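Local coordinates for malate synthase (Haloferax volcanii, PDB 3OYZ), which catalyses the magnesium-dependent Claisen condensation of acetyl-CoA with glyoxylate to malyl-CoA and its hydrolysis to malate in the glyoxylate cycle, at residues 10-14 / 267-272; 37-43 / 76-80. All blocks are in the same frame, centred on the assembly; numbering follows the deposited sequence.

Interaction 1 of 2, residues 10-14 / 267-272; sequences FVRTF and ANTSPL
Arg12 reaches across to Asn268, in the last part of helix 261-269, and to the turn after it, and shows how a long side chain can serve a contact at every atom. Its CB has Asn268 OD1 at 3.8 Å and Ala267 O at 3.9 Å, and its CG meets Pro271 CG, the two side chains crossing at about a right angle. CD then passes Asn268 O. The fold is a TIM barrel: strand 13-18, which starts at Thr13, and helix 261-269, which follows strand 255-258, are brought together here, and Arg12 O and Ala267 O share a bridging water. Beyond CD, the bend at chi3 (-70°) turns the head of the chain over the asparagine. NE forms a salt bridge with Asp44, and the amide oxygen Asn268 OD1 sits 3.3 Å above the guanidinium plane, over its centre. NH1 donates to Asn268 O (3.0 Å) in a bond bent to 134° at the hydrogen, and NH2 bonds Gln412 of the second subunit, so the buried head joins both chains. With a leucine here, Asn268 O would probably lose its guanidinium donor and Asp44 its ionic partner. Beside it, Thr13 OG1 donates to Asn268 OD1 over 2.9 Å, coming from above the carbonyl plane, and also bonds Asp44 N. Its CG2 presses on Ala267 CB at 3.5 Å, closer than usual for two carbons.

Interaction 2 of 2, residues 37-43 / 76-80; sequences LRGMQAP and EFPGE
Glu76 and Arg38 meet where two loops of the TIM barrel run side by side: loop 37-43 leads from helix 29-36 into strand 45-49, while segment 76-80 leads from helix 59-73 into strand 80-81. The example illustrates how neighbouring helix-to-strand loops can pack without a single hydrogen bond between them. Glu76 contributes its carbonyl oxygen, which lies 3.5 Å above the guanidinium plane of Arg38, over its centre. The bend at chi2 (-81°) helps bring that group back over its own loop, where NH1 donates to Leu37 O at 2.8 Å and to Ala35 O. The carboxylate of Glu76 stays apart, with OE1 5.1 Å from Arg38 NH2, where any attraction is probably weak. The CB of Phe77 points away from loop 37-43, but with CG anti to the backbone N (chi1 -176°) the ring turns back, and CZ meets Pro43 CD at 3.8 Å, the proline carbon lying at the ring edge. The same ring also meets Trp46. Pro78 follows, its ring against the other loop: CG touches Ala42 CB at 3.8 Å, and CD approaches both Leu37 O and Arg38 NH1. Pro78 also packs on Asp411 of the second subunit. At Gly79 the backbones themselves close up, and a CA-H...O contact runs from Gly79 CA to Pro43 O at 3.6 Å, with an angle of 157° at the hydrogen.

How the interactions relate
Interaction 2 is nested within the chain loop closed by interaction 1, and their centres are 12 Å apart. Asn268 couples them: its ND2 lies 2.9 Å from Met40 O and 3.0 Å from Ala42 O, two probable hydrogen bonds that tie Asn268 to loop 37-43. Packing adds to this, with Leu272 CD1 3.8 Å from Met40 CE and Thr13 OG1 against Pro43 CA. Both contacts also touch the second subunit, where Gln412 accepts from Arg12 NH2 through OE1 and donates to Gly39 O through NE2. By these side chains interaction 2 is the nearer to the bound acetyl-CoA: that of Leu37 is about 6 Å from the ligand, that of Thr13 about 12 Å.

Interaction 1 of 2, residues 10-14 / 267-272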
ATOM      1  N   PHE A  10     -13.555   4.751 -20.124  1.00 39.96           N
ATOM      2  CA  PHE A  10     -14.017   4.149 -18.862  1.00 39.18           C
ATOM      3  C   PHE A  10     -14.649   2.809 -19.183  1.00 37.42           C
ATOM      4  O   PHE A  10     -15.340   2.718 -20.225  1.00 39.71           O
ATOM      5  CB  PHE A  10     -15.102   5.000 -18.202  1.00 37.44           C
ATOM      6  CG  PHE A  10     -14.620   6.337 -17.709  1.00 41.00           C
ATOM      7  CD1 PHE A  10     -14.290   6.515 -16.374  1.00 40.11           C
ATOM      8  CD2 PHE A  10     -14.582   7.433 -18.552  1.00 37.66           C
ATOM      9  CE1 PHE A  10     -13.901   7.769 -15.884  1.00 44.76           C
ATOM     10  CE2 PHE A  10     -14.114   8.680 -18.095  1.00 42.25           C
ATOM     11  CZ  PHE A  10     -13.772   8.841 -16.751  1.00 42.46           C
ATOM     12  N   VAL A  11     -14.492   1.826 -18.294  1.00 36.14           N
ATOM     13  CA  VAL A  11     -15.035   0.475 -18.419  1.00 35.47           C
ATOM     14  C   VAL A  11     -15.671   0.167 -17.071  1.00 37.56           C
ATOM     15  O   VAL A  11     -14.993   0.121 -16.041  1.00 35.64           O
ATOM     16  CB  VAL A  11     -14.033  -0.629 -18.828  1.00 35.54           C
ATOM     17  CG1 VAL A  11     -14.593  -2.022 -18.650  1.00 33.22           C
ATOM     18  CG2 VAL A  11     -13.578  -0.481 -20.266  1.00 32.40           C
ATOM     19  N   ARG A  12     -17.012   0.004 -17.031  1.00 36.21           N
ATOM     20  CA  ARG A  12     -17.714  -0.303 -15.791  1.00 30.71           C
ATOM     21  C   ARG A  12     -17.751  -1.778 -15.530  1.00 32.31           C
ATOM     22  O   ARG A  12     -17.741  -2.174 -14.360  1.00 34.55           O
ATOM     23  CB  ARG A  12     -19.204   0.167 -15.887  1.00 34.35           C
ATOM     24  CG  ARG A  12     -19.342   1.690 -15.982  1.00 30.96           C
ATOM     25  CD  ARG A  12     -20.808   2.069 -16.320  1.00 38.89           C
ATOM     26  NE  ARG A  12     -21.046   1.661 -17.702  1.00 34.78           N
ATOM     27  CZ  ARG A  12     -22.247   1.745 -18.288  1.00 42.23           C
ATOM     28  NH1 ARG A  12     -23.290   2.196 -17.592  1.00 35.58           N
ATOM     29  NH2 ARG A  12     -22.357   1.459 -19.578  1.00 35.49           N
ATOM     30  N   THR A  13     -17.839  -2.615 -16.575  1.00 32.39           N
ATOM     31  CA  THR A  13     -18.241  -3.999 -16.344  1.00 31.71           C
ATOM     32  C   THR A  13     -17.381  -4.774 -17.310  1.00 33.15           C
ATOM     33  O   THR A  13     -17.225  -4.329 -18.440  1.00 33.45           O
ATOM     34  CB  THR A  13     -19.761  -4.201 -16.780  1.00 34.58           C
ATOM     35  OG1 THR A  13     -20.029  -3.247 -17.807  1.00 33.06           O
ATOM     36  CG2 THR A  13     -20.661  -3.712 -15.684  1.00 34.98           C
ATOM     37  N   PHE A  14     -16.850  -5.895 -16.845  1.00 34.20           N
ATOM     38  CA  PHE A  14     -15.947  -6.786 -17.553  1.00 34.35           C
ATOM     39  C   PHE A  14     -16.611  -8.100 -17.255  1.00 34.69           C
ATOM     40  O   PHE A  14     -16.466  -8.646 -16.147  1.00 34.73           O
ATOM     41  CB  PHE A  14     -14.540  -6.654 -16.859  1.00 34.35           C
ATOM     42  CG  PHE A  14     -13.458  -7.546 -17.400  1.00 32.34           C
ATOM     43  CD1 PHE A  14     -12.578  -7.109 -18.385  1.00 29.61           C
ATOM     44  CD2 PHE A  14     -13.210  -8.756 -16.788  1.00 32.31           C
ATOM     45  CE1 PHE A  14     -11.568  -7.934 -18.866  1.00 31.77           C
ATOM     46  CE2 PHE A  14     -12.181  -9.560 -17.212  1.00 33.89           C
ATOM     47  CZ  PHE A  14     -11.334  -9.165 -18.241  1.00 30.39           C
ATOM     48  N   ALA A 267     -23.367  -3.513 -11.672  1.00 37.94           N
ATOM     49  CA  ALA A 267     -22.085  -2.843 -11.854  1.00 38.72           C
ATOM     50  C   ALA A 267     -22.217  -1.776 -12.930  1.00 37.50           C
ATOM     51  O   ALA A 267     -21.475  -0.806 -12.915  1.00 40.16           O
ATOM     52  CB  ALA A 267     -20.983  -3.888 -12.227  1.00 36.90           C
ATOM     53  N   ASN A 268     -23.157  -1.885 -13.861  1.00 39.30           N
ATOM     54  CA  ASN A 268     -23.403  -0.786 -14.836  1.00 38.07           C
ATOM     55  C   ASN A 268     -24.016   0.469 -14.238  1.00 38.43           C
ATOM     56  O   ASN A 268     -23.796   1.604 -14.712  1.00 39.23           O
ATOM     57  CB  ASN A 268     -24.272  -1.242 -16.019  1.00 40.18           C
ATOM     58  CG  ASN A 268     -23.474  -1.802 -17.168  1.00 42.06           C
ATOM     59  OD1 ASN A 268     -22.306  -1.429 -17.375  1.00 41.94           O
ATOM     60  ND2 ASN A 268     -24.076  -2.748 -17.901  1.00 41.71           N
ATOM     61  N   THR A 269     -24.744   0.283 -13.151  1.00 39.11           N
ATOM     62  CA  THR A 269     -25.470   1.390 -12.518  1.00 43.35           C
ATOM     63  C   THR A 269     -24.695   2.026 -11.389  1.00 42.34           C
ATOM     64  O   THR A 269     -24.760   3.231 -11.166  1.00 44.56           O
ATOM     65  CB  THR A 269     -26.760   0.864 -11.773  1.00 44.38           C
ATOM     66  OG1 THR A 269     -27.373  -0.180 -12.531  1.00 52.16           O
ATOM     67  CG2 THR A 269     -27.741   1.965 -11.563  1.00 49.74           C
ATOM     68  N   SER A 270     -23.967   1.206 -10.646  1.00 44.03           N
ATOM     69  CA  SER A 270     -23.273   1.705  -9.470  1.00 45.21           C
ATOM     70  C   SER A 270     -22.416   2.967  -9.644  1.00 44.05           C
ATOM     71  O   SER A 270     -22.524   3.829  -8.787  1.00 44.36           O
ATOM     72  CB  SER A 270     -22.417   0.621  -8.816  1.00 44.58           C
ATOM     73  OG  SER A 270     -21.455   1.295  -8.002  1.00 51.73           O
ATOM     74  N   PRO A 271     -21.590   3.111 -10.703  1.00 43.70           N
ATOM     75  CA  PRO A 271     -20.784   4.332 -10.645  1.00 44.25           C
ATOM     76  C   PRO A 271     -21.420   5.573 -11.271  1.00 46.01           C
ATOM     77  O   PRO A 271     -20.812   6.643 -11.252  1.00 45.41           O
ATOM     78  CB  PRO A 271     -19.561   3.958 -11.501  1.00 46.80           C
ATOM     79  CG  PRO A 271     -20.113   2.988 -12.524  1.00 43.51           C
ATOM     80  CD  PRO A 271     -21.011   2.145 -11.660  1.00 45.19           C
ATOM     81  N   LEU A 272     -22.607   5.407 -11.852  1.00 46.77           N
ATOM     82  CA  LEU A 272     -23.450   6.494 -12.332  1.00 48.55           C
ATOM     83  C   LEU A 272     -23.902   7.369 -11.164  1.00 48.11           C
ATOM     84  O   LEU A 272     -24.312   6.887 -10.117  1.00 48.47           O
ATOM     85  CB  LEU A 272     -24.611   5.928 -13.156  1.00 46.79           C
ATOM     86  CG  LEU A 272     -24.207   5.118 -14.399  1.00 48.15           C
ATOM     87  CD1 LEU A 272     -25.433   4.672 -15.146  1.00 49.55           C
ATOM     88  CD2 LEU A 272     -23.256   5.802 -15.373  1.00 52.20           C
TER
HETATM   89  O   HOH W   1     -18.885  -0.726 -12.128  1.00 35.41           O

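Interaction 2 of 2, residues 37-43 / 76-80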
ATOM      1  N   LEU A  37     -27.390  -9.913 -24.996  1.00 50.06           N
ATOM      2  CA  LEU A  37     -27.675  -8.899 -23.975  1.00 47.23           C
ATOM      3  C   LEU A  37     -27.605  -7.478 -24.514  1.00 46.86           C
ATOM      4  O   LEU A  37     -26.754  -7.219 -25.359  1.00 46.35           O
ATOM      5  CB  LEU A  37     -26.702  -9.104 -22.810  1.00 47.49           C
ATOM      6  CG  LEU A  37     -26.802 -10.377 -21.976  1.00 47.06           C
ATOM      7  CD1 LEU A  37     -25.660 -10.459 -20.937  1.00 47.22           C
ATOM      8  CD2 LEU A  37     -28.165 -10.447 -21.247  1.00 44.98           C
ATOM      9  N   ARG A  38     -28.395  -6.527 -23.998  1.00 46.67           N
ATOM     10  CA  ARG A  38     -28.496  -5.149 -24.503  1.00 46.45           C
ATOM     11  C   ARG A  38     -28.823  -4.165 -23.386  1.00 46.18           C
ATOM     12  O   ARG A  38     -29.339  -4.553 -22.353  1.00 47.54           O
ATOM     13  CB  ARG A  38     -29.624  -5.001 -25.554  1.00 46.67           C
ATOM     14  CG  ARG A  38     -29.458  -5.861 -26.815  1.00 46.07           C
ATOM     15  CD  ARG A  38     -28.484  -5.281 -27.901  1.00 45.83           C
ATOM     16  NE  ARG A  38     -28.294  -6.216 -29.027  1.00 45.69           N
ATOM     17  CZ  ARG A  38     -27.592  -7.350 -29.062  1.00 52.30           C
ATOM     18  NH1 ARG A  38     -26.789  -7.750 -28.078  1.00 49.09           N
ATOM     19  NH2 ARG A  38     -27.595  -8.079 -30.177  1.00 46.16           N
ATOM     20  N   GLY A  39     -28.614  -2.886 -23.622  1.00 45.43           N
ATOM     21  CA  GLY A  39     -28.840  -1.867 -22.597  1.00 48.88           C
ATOM     22  C   GLY A  39     -28.042  -2.120 -21.307  1.00 49.97           C
ATOM     23  O   GLY A  39     -26.857  -2.465 -21.324  1.00 47.55           O
ATOM     24  N   MET A  40     -28.706  -1.963 -20.170  1.00 48.37           N
ATOM     25  CA  MET A  40     -28.045  -1.964 -18.892  1.00 49.18           C
ATOM     26  C   MET A  40     -27.661  -3.380 -18.575  1.00 47.69           C
ATOM     27  O   MET A  40     -26.825  -3.610 -17.693  1.00 45.72           O
ATOM     28  CB  MET A  40     -28.943  -1.373 -17.809  1.00 49.67           C
ATOM     29  CG  MET A  40     -28.880   0.124 -17.848  1.00 57.22           C
ATOM     30  SD  MET A  40     -27.330   0.897 -17.307  1.00 66.10           S
ATOM     31  CE  MET A  40     -27.868   2.613 -17.283  1.00 65.22           C
ATOM     32  N   GLN A  41     -28.221  -4.303 -19.350  1.00 43.90           N
ATOM     33  CA  GLN A  41     -27.935  -5.703 -19.141  1.00 44.59           C
ATOM     34  C   GLN A  41     -26.630  -6.089 -19.842  1.00 43.45           C
ATOM     35  O   GLN A  41     -26.159  -7.201 -19.631  1.00 44.15           O
ATOM     36  CB  GLN A  41     -29.049  -6.592 -19.729  1.00 44.92           C
ATOM     37  CG  GLN A  41     -30.189  -6.937 -18.749  1.00 48.82           C
ATOM     38  CD  GLN A  41     -31.373  -7.496 -19.519  1.00 57.50           C
ATOM     39  OE1 GLN A  41     -32.233  -6.717 -19.877  1.00 67.09           O
ATOM     40  NE2 GLN A  41     -31.366  -8.769 -19.904  1.00 56.31           N
ATOM     41  N   ALA A  42     -26.133  -5.240 -20.752  1.00 42.60           N
ATOM     42  CA  ALA A  42     -24.971  -5.639 -21.570  1.00 41.90           C
ATOM     43  C   ALA A  42     -23.695  -4.984 -21.013  1.00 40.81           C
ATOM     44  O   ALA A  42     -23.730  -3.829 -20.630  1.00 39.49           O
ATOM     45  CB  ALA A  42     -25.152  -5.236 -22.996  1.00 41.65           C
ATOM     46  N   PRO A  43     -22.583  -5.724 -21.009  1.00 40.79           N
ATOM     47  CA  PRO A  43     -21.367  -5.173 -20.346  1.00 39.66           C
ATOM     48  C   PRO A  43     -20.602  -4.213 -21.232  1.00 38.34           C
ATOM     49  O   PRO A  43     -20.652  -4.348 -22.453  1.00 38.75           O
ATOM     50  CB  PRO A  43     -20.618  -6.444 -19.926  1.00 38.63           C
ATOM     51  CG  PRO A  43     -20.923  -7.431 -21.040  1.00 42.57           C
ATOM     52  CD  PRO A  43     -22.443  -7.152 -21.340  1.00 41.04           C
ATOM     53  N   GLU A  76     -23.576  -6.891 -33.819  1.00 50.86           N
ATOM     54  CA  GLU A  76     -24.411  -5.884 -33.114  1.00 51.69           C
ATOM     55  C   GLU A  76     -24.245  -6.010 -31.605  1.00 51.33           C
ATOM     56  O   GLU A  76     -25.118  -5.511 -30.899  1.00 49.55           O
ATOM     57  CB  GLU A  76     -25.941  -5.915 -33.366  1.00 52.75           C
ATOM     58  CG  GLU A  76     -26.474  -5.469 -34.743  1.00 54.27           C
ATOM     59  CD  GLU A  76     -26.456  -6.656 -35.663  1.00 61.44           C
ATOM     60  OE1 GLU A  76     -26.351  -7.784 -35.097  1.00 65.79           O
ATOM     61  OE2 GLU A  76     -26.436  -6.467 -36.900  1.00 63.59           O
ATOM     62  N   PHE A  77     -23.228  -6.731 -31.115  1.00 49.08           N
ATOM     63  CA  PHE A  77     -23.032  -6.729 -29.657  1.00 47.17           C
ATOM     64  C   PHE A  77     -22.730  -5.284 -29.286  1.00 44.96           C
ATOM     65  O   PHE A  77     -21.910  -4.655 -29.965  1.00 45.47           O
ATOM     66  CB  PHE A  77     -21.878  -7.636 -29.265  1.00 47.95           C
ATOM     67  CG  PHE A  77     -21.722  -7.725 -27.794  1.00 45.64           C
ATOM     68  CD1 PHE A  77     -22.675  -8.406 -27.044  1.00 43.39           C
ATOM     69  CD2 PHE A  77     -20.664  -7.082 -27.154  1.00 41.86           C
ATOM     70  CE1 PHE A  77     -22.606  -8.463 -25.668  1.00 45.52           C
ATOM     71  CE2 PHE A  77     -20.597  -7.126 -25.769  1.00 39.49           C
ATOM     72  CZ  PHE A  77     -21.556  -7.787 -25.022  1.00 47.57           C
ATOM     73  N   PRO A  78     -23.411  -4.689 -28.287  1.00 42.31           N
ATOM     74  CA  PRO A  78     -23.092  -3.261 -28.245  1.00 42.40           C
ATOM     75  C   PRO A  78     -21.816  -2.859 -27.441  1.00 41.81           C
ATOM     76  O   PRO A  78     -21.462  -1.695 -27.541  1.00 42.42           O
ATOM     77  CB  PRO A  78     -24.253  -2.659 -27.444  1.00 42.77           C
ATOM     78  CG  PRO A  78     -24.589  -3.733 -26.484  1.00 41.92           C
ATOM     79  CD  PRO A  78     -24.401  -5.058 -27.257  1.00 43.75           C
ATOM     80  N   GLY A  79     -21.311  -3.707 -26.548  1.00 40.36           N
ATOM     81  CA  GLY A  79     -20.040  -3.437 -25.837  1.00 41.65           C
ATOM     82  C   GLY A  79     -18.810  -3.867 -26.629  1.00 42.22           C
ATOM     83  O   GLY A  79     -18.894  -4.005 -27.846  1.00 41.45           O
ATOM     84  N   GLU A  80     -17.644  -4.084 -26.005  1.00 40.06           N
ATOM     85  CA  GLU A  80     -16.461  -4.480 -26.812  1.00 37.93           C
ATOM     86  C   GLU A  80     -16.220  -5.902 -26.494  1.00 34.97           C
ATOM     87  O   GLU A  80     -16.379  -6.280 -25.338  1.00 35.56           O
ATOM     88  CB  GLU A  80     -15.221  -3.645 -26.393  1.00 40.50           C
ATOM     89  CG  GLU A  80     -15.231  -2.187 -26.896  1.00 40.53           C
ATOM     90  CD  GLU A  80     -13.884  -1.453 -26.620  1.00 47.32           C
ATOM     91  OE1 GLU A  80     -12.922  -2.144 -26.204  1.00 41.40           O
ATOM     92  OE2 GLU A  80     -13.732  -0.223 -26.870  1.00 48.83           O
TER